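Local structure of Iron(III) ABC transporter, periplasmic iron-compound-binding protein (Vibrio cholerae, 5GGY) at residues E67-L70 / E71-A74; L103-S107 / E108-A112; A133-K136 / L137-Y141; R239-P242 / F243-A246. The protein probably binds ferric siderophores such as Desferal in the periplasm and hands them to an ABC transporter for iron uptake. One frame throughout, in Å; residues are numbered along the deposited sequence.

Contact 1: E67-L70 / E71-A74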
# COMPACT_ATOMS: atom_id res chain seq x y z
N GLU A 67 2.16 -9.29 31.52
CA GLU A 67 1.44 -9.63 32.74
C GLU A 67 0.40 -8.57 33.09
O GLU A 67 0.60 -7.78 34.01
CB GLU A 67 2.43 -9.81 33.90
CG GLU A 67 2.01 -10.84 34.93
CD GLU A 67 2.96 -12.02 35.00
OE1 GLU A 67 3.89 -11.99 35.84
OE2 GLU A 67 2.78 -12.98 34.22
N PRO A 68 -0.72 -8.54 32.34
CA PRO A 68 -1.75 -7.51 32.52
C PRO A 68 -2.67 -7.76 33.72
O PRO A 68 -2.88 -8.90 34.13
CB PRO A 68 -2.54 -7.59 31.22
CG PRO A 68 -2.42 -9.01 30.81
CD PRO A 68 -1.04 -9.45 31.23
N ASN A 69 -3.22 -6.68 34.26
CA ASN A 69 -4.14 -6.77 35.39
C ASN A 69 -5.55 -7.12 34.93
O ASN A 69 -6.31 -6.25 34.51
CB ASN A 69 -4.14 -5.45 36.18
CG ASN A 69 -4.99 -5.52 37.43
OD1 ASN A 69 -5.45 -6.59 37.84
ND2 ASN A 69 -5.20 -4.37 38.06
N LEU A 70 -5.89 -8.40 35.03
CA LEU A 70 -7.17 -8.91 34.56
C LEU A 70 -8.36 -8.29 35.28
O LEU A 70 -9.41 -8.07 34.69
CB LEU A 70 -7.21 -10.44 34.73
CG LEU A 70 -6.35 -11.27 33.78
CD1 LEU A 70 -6.33 -12.72 34.22
CD2 LEU A 70 -6.85 -11.15 32.35
N GLU A 71 -8.19 -8.01 36.57
CA GLU A 71 -9.26 -7.42 37.37
C GLU A 71 -9.60 -6.01 36.90
O GLU A 71 -10.77 -5.62 36.86
CB GLU A 71 -8.87 -7.40 38.85
CG GLU A 71 -9.03 -8.73 39.56
CD GLU A 71 -8.08 -9.80 39.05
OE1 GLU A 71 -6.95 -9.44 38.64
OE2 GLU A 71 -8.47 -10.98 39.04
N LYS A 72 -8.57 -5.24 36.54
CA LYS A 72 -8.78 -3.88 36.05
C LYS A 72 -9.40 -3.91 34.66
O LYS A 72 -10.23 -3.07 34.33
CB LYS A 72 -7.47 -3.10 36.04
CG LYS A 72 -7.64 -1.61 35.87
CD LYS A 72 -6.33 -0.88 36.12
CE LYS A 72 -6.51 0.63 36.11
NZ LYS A 72 -5.24 1.34 36.40
N ILE A 73 -8.97 -4.87 33.85
CA ILE A 73 -9.54 -5.06 32.51
C ILE A 73 -11.03 -5.35 32.61
O ILE A 73 -11.84 -4.75 31.89
CB ILE A 73 -8.84 -6.20 31.75
CG1 ILE A 73 -7.35 -5.89 31.56
CG2 ILE A 73 -9.50 -6.44 30.40
CD1 ILE A 73 -6.57 -7.00 30.89
N ALA A 74 -11.40 -6.26 33.50
CA ALA A 74 -12.79 -6.62 33.72
C ALA A 74 -13.59 -5.44 34.27
O ALA A 74 -14.73 -5.21 33.88
CB ALA A 74 -12.90 -7.81 34.66
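N69 O is shared by two backbone donors of the first helical turn. I73 N approaches it at 3.1 Å from N69 O with an N-H...O angle of 159°, lying in the carbonyl plane, whereas K72 N reaches the same oxygen only by a weak, strongly bent bond. The side chain of N69 adds a third link. With CG anti to the backbone N (chi1 -175°), the amide turns toward the helix, and OD1 accepts a weak bond from E71 N, 3.3 Å away from N69 OD1. That makes N69 the N-cap of helix 70-75, its amide oxygen meeting an N-H that has no earlier helical carbonyl to pair with. A74 N then bonds L70 O at 2.9 Å, the next step of the alpha-helical ladder. The other end of the amide lies against an aliphatic group: N69 ND2 sits 3.3 Å from K72 CB, and the two side chains cross at about a right angle. K72 runs on extended and gives its NZ to D61 O. On the inner side of the turn, I73 CD1 meets P68 CB at 4.1 Å and L70 CD2 at 4.4 Å, a loose apolar cluster with the buried I73 at its centre. L22 packs on I73, L90 covers P68, and T93 and L94 of helix 91-95 lie against L70.

Contact 2: L103-S107 / E108-A112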
# COMPACT_ATOMS: atom_id res chain seq x y z
N LEU A 103 -4.58 -10.90 16.99
CA LEU A 103 -3.83 -10.57 15.78
C LEU A 103 -2.33 -10.61 16.04
O LEU A 103 -1.73 -9.59 16.37
CB LEU A 103 -4.22 -9.19 15.25
CG LEU A 103 -5.70 -8.80 15.28
CD1 LEU A 103 -6.03 -8.00 16.54
CD2 LEU A 103 -6.07 -8.01 14.03
N PRO A 104 -1.72 -11.79 15.88
CA PRO A 104 -0.29 -11.97 16.14
C PRO A 104 0.60 -11.46 15.00
O PRO A 104 0.18 -11.40 13.85
CB PRO A 104 -0.15 -13.48 16.31
CG PRO A 104 -1.21 -14.03 15.42
CD PRO A 104 -2.37 -13.06 15.51
N ASN A 105 1.84 -11.11 15.35
CA ASN A 105 2.81 -10.64 14.37
C ASN A 105 4.23 -10.91 14.85
O ASN A 105 4.44 -11.44 15.95
CB ASN A 105 2.61 -9.14 14.11
CG ASN A 105 3.26 -8.68 12.82
OD1 ASN A 105 4.03 -9.41 12.19
ND2 ASN A 105 2.97 -7.44 12.42
N PHE A 106 5.20 -10.58 14.00
CA PHE A 106 6.62 -10.66 14.34
C PHE A 106 7.06 -12.07 14.69
O PHE A 106 7.98 -12.27 15.49
CB PHE A 106 6.95 -9.69 15.49
CG PHE A 106 6.55 -8.27 15.21
CD1 PHE A 106 7.36 -7.45 14.45
CD2 PHE A 106 5.35 -7.77 15.69
CE1 PHE A 106 6.99 -6.15 14.18
CE2 PHE A 106 4.98 -6.46 15.42
CZ PHE A 106 5.80 -5.66 14.66
N SER A 107 6.40 -13.06 14.09
CA SER A 107 6.83 -14.44 14.24
C SER A 107 7.95 -14.71 13.25
O SER A 107 8.23 -13.89 12.38
CB SER A 107 5.66 -15.41 14.03
OG SER A 107 5.74 -16.03 12.76
N GLU A 108 8.58 -15.87 13.40
CA GLU A 108 9.70 -16.28 12.55
C GLU A 108 9.34 -16.25 11.07
O GLU A 108 10.14 -15.86 10.23
CB GLU A 108 10.16 -17.69 12.96
CG GLU A 108 9.06 -18.57 13.54
CD GLU A 108 8.78 -18.29 15.01
OE1 GLU A 108 9.68 -17.74 15.69
OE2 GLU A 108 7.67 -18.60 15.48
N GLN A 109 8.11 -16.66 10.76
CA GLN A 109 7.67 -16.79 9.37
C GLN A 109 6.81 -15.62 8.91
O GLN A 109 6.39 -15.57 7.76
CB GLN A 109 6.90 -18.11 9.20
CG GLN A 109 5.83 -18.34 10.24
CD GLN A 109 5.40 -19.79 10.32
OE1 GLN A 109 5.93 -20.56 11.12
NE2 GLN A 109 4.45 -20.17 9.47
N ASP A 110 6.55 -14.67 9.81
CA ASP A 110 5.80 -13.47 9.45
C ASP A 110 6.69 -12.43 8.79
O ASP A 110 7.84 -12.22 9.19
CB ASP A 110 5.14 -12.85 10.68
CG ASP A 110 3.91 -13.61 11.12
OD1 ASP A 110 3.59 -13.56 12.33
OD2 ASP A 110 3.26 -14.25 10.27
N ASN A 111 6.16 -11.78 7.76
CA ASN A 111 6.75 -10.54 7.28
C ASN A 111 6.08 -9.39 8.00
O ASN A 111 4.98 -8.98 7.65
CB ASN A 111 6.61 -10.40 5.76
CG ASN A 111 7.41 -9.23 5.22
OD1 ASN A 111 6.90 -8.12 5.09
ND2 ASN A 111 8.68 -9.48 4.92
N ALA A 112 6.76 -8.89 9.03
CA ALA A 112 6.17 -8.00 10.03
C ALA A 112 5.37 -6.83 9.45
O ALA A 112 4.23 -6.60 9.85
CB ALA A 112 7.26 -7.46 10.94
O HOH W 1 0.34 -13.95 11.80
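The F106 ring and the N105 amide both meet A112. A112 CB approaches the ring obliquely, 3.5 Å from F106 CE1, and one ring face carries N105 CG, 3.6 Å above the plane and displaced from the ring centre. The amide is used in its own plane: N105 ND2 donates to A112 O at 3.0 Å with an N-H...O angle of 173°, the acceptor only 1° out of that plane. Because CG stands anti to the backbone N (chi1 -162°), this amide spans the turn to the start of helix 112-126.

Farther along, S107 and D110 grip each other in both directions. S107 O accepts from D110 N at 3.2 Å, the donor well above the carbonyl plane, and S107 OG takes a weak bond from D110 N. In return D110 OD1 receives weak bonds from S107 N and S107 OG. Residues 107-110 thus form a type I beta turn. Separately, S107 OG accepts from Q109 N at 3.2 Å, an ST turn.

The segment leads from strand 100-102 into helix 112-126. N105 packs on V115 of that helix, P104 O bonds H119, F106 and A112 touch T181 of helix 181-188, and F106 meets D25 of helix 24-32.

Contact 3: A133-K136 / L137-Y141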
# COMPACT_ATOMS: atom_id res chain seq x y z
N ALA A 133 -8.48 4.29 7.16
CA ALA A 133 -7.36 3.36 7.00
C ALA A 133 -6.74 3.49 5.61
O ALA A 133 -5.52 3.48 5.47
CB ALA A 133 -7.81 1.94 7.24
N GLN A 134 -7.59 3.60 4.60
CA GLN A 134 -7.13 3.75 3.23
C GLN A 134 -6.41 5.08 3.04
O GLN A 134 -5.37 5.14 2.37
CB GLN A 134 -8.31 3.66 2.25
CG GLN A 134 -8.39 2.34 1.51
CD GLN A 134 -7.22 2.12 0.58
OE1 GLN A 134 -7.05 2.84 -0.40
NE2 GLN A 134 -6.40 1.11 0.88
N GLN A 135 -6.95 6.14 3.63
CA GLN A 135 -6.38 7.47 3.51
C GLN A 135 -4.99 7.54 4.14
O GLN A 135 -4.11 8.25 3.66
CB GLN A 135 -7.32 8.51 4.14
CG GLN A 135 -6.77 9.23 5.37
CD GLN A 135 -5.88 10.41 5.01
OE1 GLN A 135 -6.10 11.09 4.01
NE2 GLN A 135 -4.85 10.64 5.82
N LYS A 136 -4.78 6.78 5.22
CA LYS A 136 -3.50 6.81 5.92
C LYS A 136 -2.46 5.95 5.23
O LYS A 136 -1.27 6.26 5.26
CB LYS A 136 -3.68 6.37 7.37
CG LYS A 136 -4.40 7.40 8.23
CD LYS A 136 -4.03 7.27 9.69
CE LYS A 136 -4.52 8.45 10.49
NZ LYS A 136 -4.04 8.40 11.90
N LEU A 137 -2.91 4.87 4.60
CA LEU A 137 -2.02 4.01 3.83
C LEU A 137 -1.59 4.69 2.54
O LEU A 137 -0.43 4.61 2.14
CB LEU A 137 -2.70 2.67 3.52
CG LEU A 137 -2.85 1.72 4.71
CD1 LEU A 137 -3.68 0.51 4.33
CD2 LEU A 137 -1.49 1.30 5.23
N GLU A 138 -2.54 5.36 1.89
CA GLU A 138 -2.27 6.10 0.66
C GLU A 138 -1.27 7.21 0.92
O GLU A 138 -0.33 7.42 0.14
CB GLU A 138 -3.56 6.68 0.08
CG GLU A 138 -4.48 5.65 -0.56
CD GLU A 138 -5.84 6.22 -0.89
OE1 GLU A 138 -6.08 7.41 -0.59
OE2 GLU A 138 -6.68 5.48 -1.45
N ALA A 139 -1.47 7.93 2.02
CA ALA A 139 -0.57 9.01 2.41
C ALA A 139 0.80 8.46 2.76
O ALA A 139 1.82 9.11 2.54
CB ALA A 139 -1.14 9.78 3.59
N MET A 140 0.82 7.24 3.30
CA MET A 140 2.06 6.58 3.68
C MET A 140 2.91 6.24 2.46
O MET A 140 4.11 6.53 2.42
CB MET A 140 1.77 5.32 4.49
CG MET A 140 2.99 4.71 5.15
SD MET A 140 2.62 3.26 6.14
CE MET A 140 2.23 2.07 4.87
N TYR A 141 2.29 5.62 1.46
CA TYR A 141 2.99 5.21 0.25
C TYR A 141 3.48 6.42 -0.53
O TYR A 141 4.52 6.37 -1.19
CB TYR A 141 2.08 4.35 -0.63
CG TYR A 141 1.67 3.05 0.03
CD1 TYR A 141 2.60 2.29 0.74
CD2 TYR A 141 0.37 2.58 -0.05
CE1 TYR A 141 2.23 1.10 1.34
CE2 TYR A 141 -0.00 1.40 0.55
CZ TYR A 141 0.93 0.66 1.25
OH TYR A 141 0.56 -0.52 1.85
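L137 packs closely onto the preceding turn: its CG lies 3.3 Å from A133 O, the oxygen that also accepts from L137 N at 3.1 Å. The leucine's CG stands anti to the carbonyl carbon (chi1 -72°), which lays the branch back along the helix over A133. E138 is held as closely, its CG 3.1 Å from Q134 O. This is the i to i+4 ladder of an alpha helix. E138 N continues it to Q134 O at 2.9 Å with an N-H...O angle of 161°, A139 N bonds Q135 O at 3.1 Å, and M140 N makes a weak, more bent bond to K136 O.

Q135 marks the loose side: it is exposed, and Q135 NE2 stays 4.4 Å from A139 CB. The second subunit partly covers E138 and Y141, with its V51 on E138, its V47 on Y141 and its E54 bonded to Y141 OH.

A long helix linking the two lobes is characteristic of FhuD-like siderophore-binding proteins, and helix 130-154 is consistent with it. It packs on two other helices: A133 and L137 face F120, A124 and K121 of 112-126, while K136, A139 and M140 meet M262 and R265 of 262-276. K136 NZ forms a salt bridge with E32 of helix 24-32.

Contact 4: R239-P242 / F243-A246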
# COMPACT_ATOMS: atom_id res chain seq x y z
N ARG A 239 34.81 3.45 18.55
CA ARG A 239 35.59 4.53 17.94
C ARG A 239 36.47 4.01 16.80
O ARG A 239 36.93 4.79 15.96
CB ARG A 239 36.45 5.23 18.99
CG ARG A 239 35.91 6.58 19.45
CD ARG A 239 37.00 7.41 20.10
NE ARG A 239 37.17 8.71 19.45
CZ ARG A 239 37.96 8.92 18.40
NH1 ARG A 239 38.66 7.92 17.88
NH2 ARG A 239 38.05 10.13 17.88
N ALA A 240 36.69 2.70 16.78
CA ALA A 240 37.53 2.08 15.76
C ALA A 240 36.69 1.44 14.65
O ALA A 240 37.19 0.66 13.85
CB ALA A 240 38.45 1.05 16.38
N MET A 241 35.40 1.78 14.62
CA MET A 241 34.51 1.28 13.58
C MET A 241 34.68 2.05 12.28
O MET A 241 34.84 3.27 12.30
CB MET A 241 33.05 1.35 14.04
CG MET A 241 32.69 0.34 15.11
SD MET A 241 32.77 -1.35 14.49
CE MET A 241 32.42 -2.28 15.98
N PRO A 242 34.64 1.34 11.14
CA PRO A 242 34.79 1.95 9.81
C PRO A 242 33.73 3.03 9.55
O PRO A 242 34.07 4.09 9.03
CB PRO A 242 34.60 0.77 8.86
CG PRO A 242 34.95 -0.43 9.67
CD PRO A 242 34.51 -0.12 11.06
N PHE A 243 32.49 2.75 9.92
CA PHE A 243 31.40 3.70 9.71
C PHE A 243 31.45 4.85 10.70
O PHE A 243 30.93 5.93 10.44
CB PHE A 243 30.05 2.98 9.82
CG PHE A 243 29.93 2.09 11.02
CD1 PHE A 243 29.49 2.58 12.24
CD2 PHE A 243 30.25 0.74 10.93
CE1 PHE A 243 29.38 1.76 13.34
CE2 PHE A 243 30.13 -0.09 12.03
CZ PHE A 243 29.70 0.42 13.23
N VAL A 244 32.08 4.62 11.85
CA VAL A 244 32.21 5.65 12.87
C VAL A 244 33.29 6.65 12.48
O VAL A 244 33.08 7.86 12.54
CB VAL A 244 32.55 5.04 14.25
CG1 VAL A 244 33.08 6.10 15.20
CG2 VAL A 244 31.32 4.36 14.83
N GLN A 245 34.45 6.13 12.08
CA GLN A 245 35.56 6.98 11.65
C GLN A 245 35.23 7.72 10.36
O GLN A 245 35.75 8.81 10.11
CB GLN A 245 36.82 6.14 11.47
CG GLN A 245 37.44 5.67 12.77
CD GLN A 245 38.62 4.74 12.55
OE1 GLN A 245 38.55 3.82 11.74
NE2 GLN A 245 39.71 4.99 13.26
N ALA A 246 34.36 7.12 9.55
CA ALA A 246 33.94 7.75 8.30
C ALA A 246 32.77 8.69 8.53
O ALA A 246 32.35 9.41 7.63
CB ALA A 246 33.57 6.69 7.27
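M241 turns its CG anti to the carbonyl carbon and bends again at the next torsion, while F243 CG sits over the backbone, flanked by its own N and C (chi1 47°); together these torsions make the two side chains run alongside each other. M241 CB then lies over one face of the F243 ring, 3.8 Å from its centroid and 19° off the ring normal, which is a CH-pi contact. The chain continues past the end of the ring, with M241 CG 3.5 Å from F243 CZ. The sulfur completes a Met-aromatic contact, but obliquely: M241 SD is 4.6 Å from the F243 centroid. M241 CB also meets V244 CG2 at 3.6 Å, so one CB touches both the phenyl face and the valine branch.

M241 is also the N-cap of the short helix 242-245. M241 O accepts from Q245 N at 2.9 Å with an N-H...O angle of 172°, and weakly from V244 N. P242 follows in the first turn, where its ring nitrogen has no hydrogen to give, and P242 O takes A246 N at 3.1 Å. Q245 CG lies 3.3 Å from R239 O, setting an aliphatic part of this exposed side chain against the end of the preceding helix.

The contact thus joins helix 236-239 to helix 242-245 by a tight turn. F243 packs against L212, V215 and V249, M241 against Q213, and V244 also reaches V249, so the turn lies against strand 249-252 and the loop before strand 219-223.

How the contacts relate
From the N terminus the four contacts follow in series, each within one continuous piece of chain, so none nests in or crosses another. Contact 1 turns the loop after strand 60-61 into helix 70-75. Contact 2 closes the turn between strand 100-102, an outermost strand of the three-stranded parallel sheet, and helix 112-126. Contact 3 lies on the next helix, 130-154, which packs against 112-126; its nearest atoms are about 10 Å from contact 2. Contact 4 connects two short helices ahead of strand 249-252 in the mixed sheet. Contacts 1 and 4 lie on opposite sides of the chain's centre, with centres about 48 Å apart.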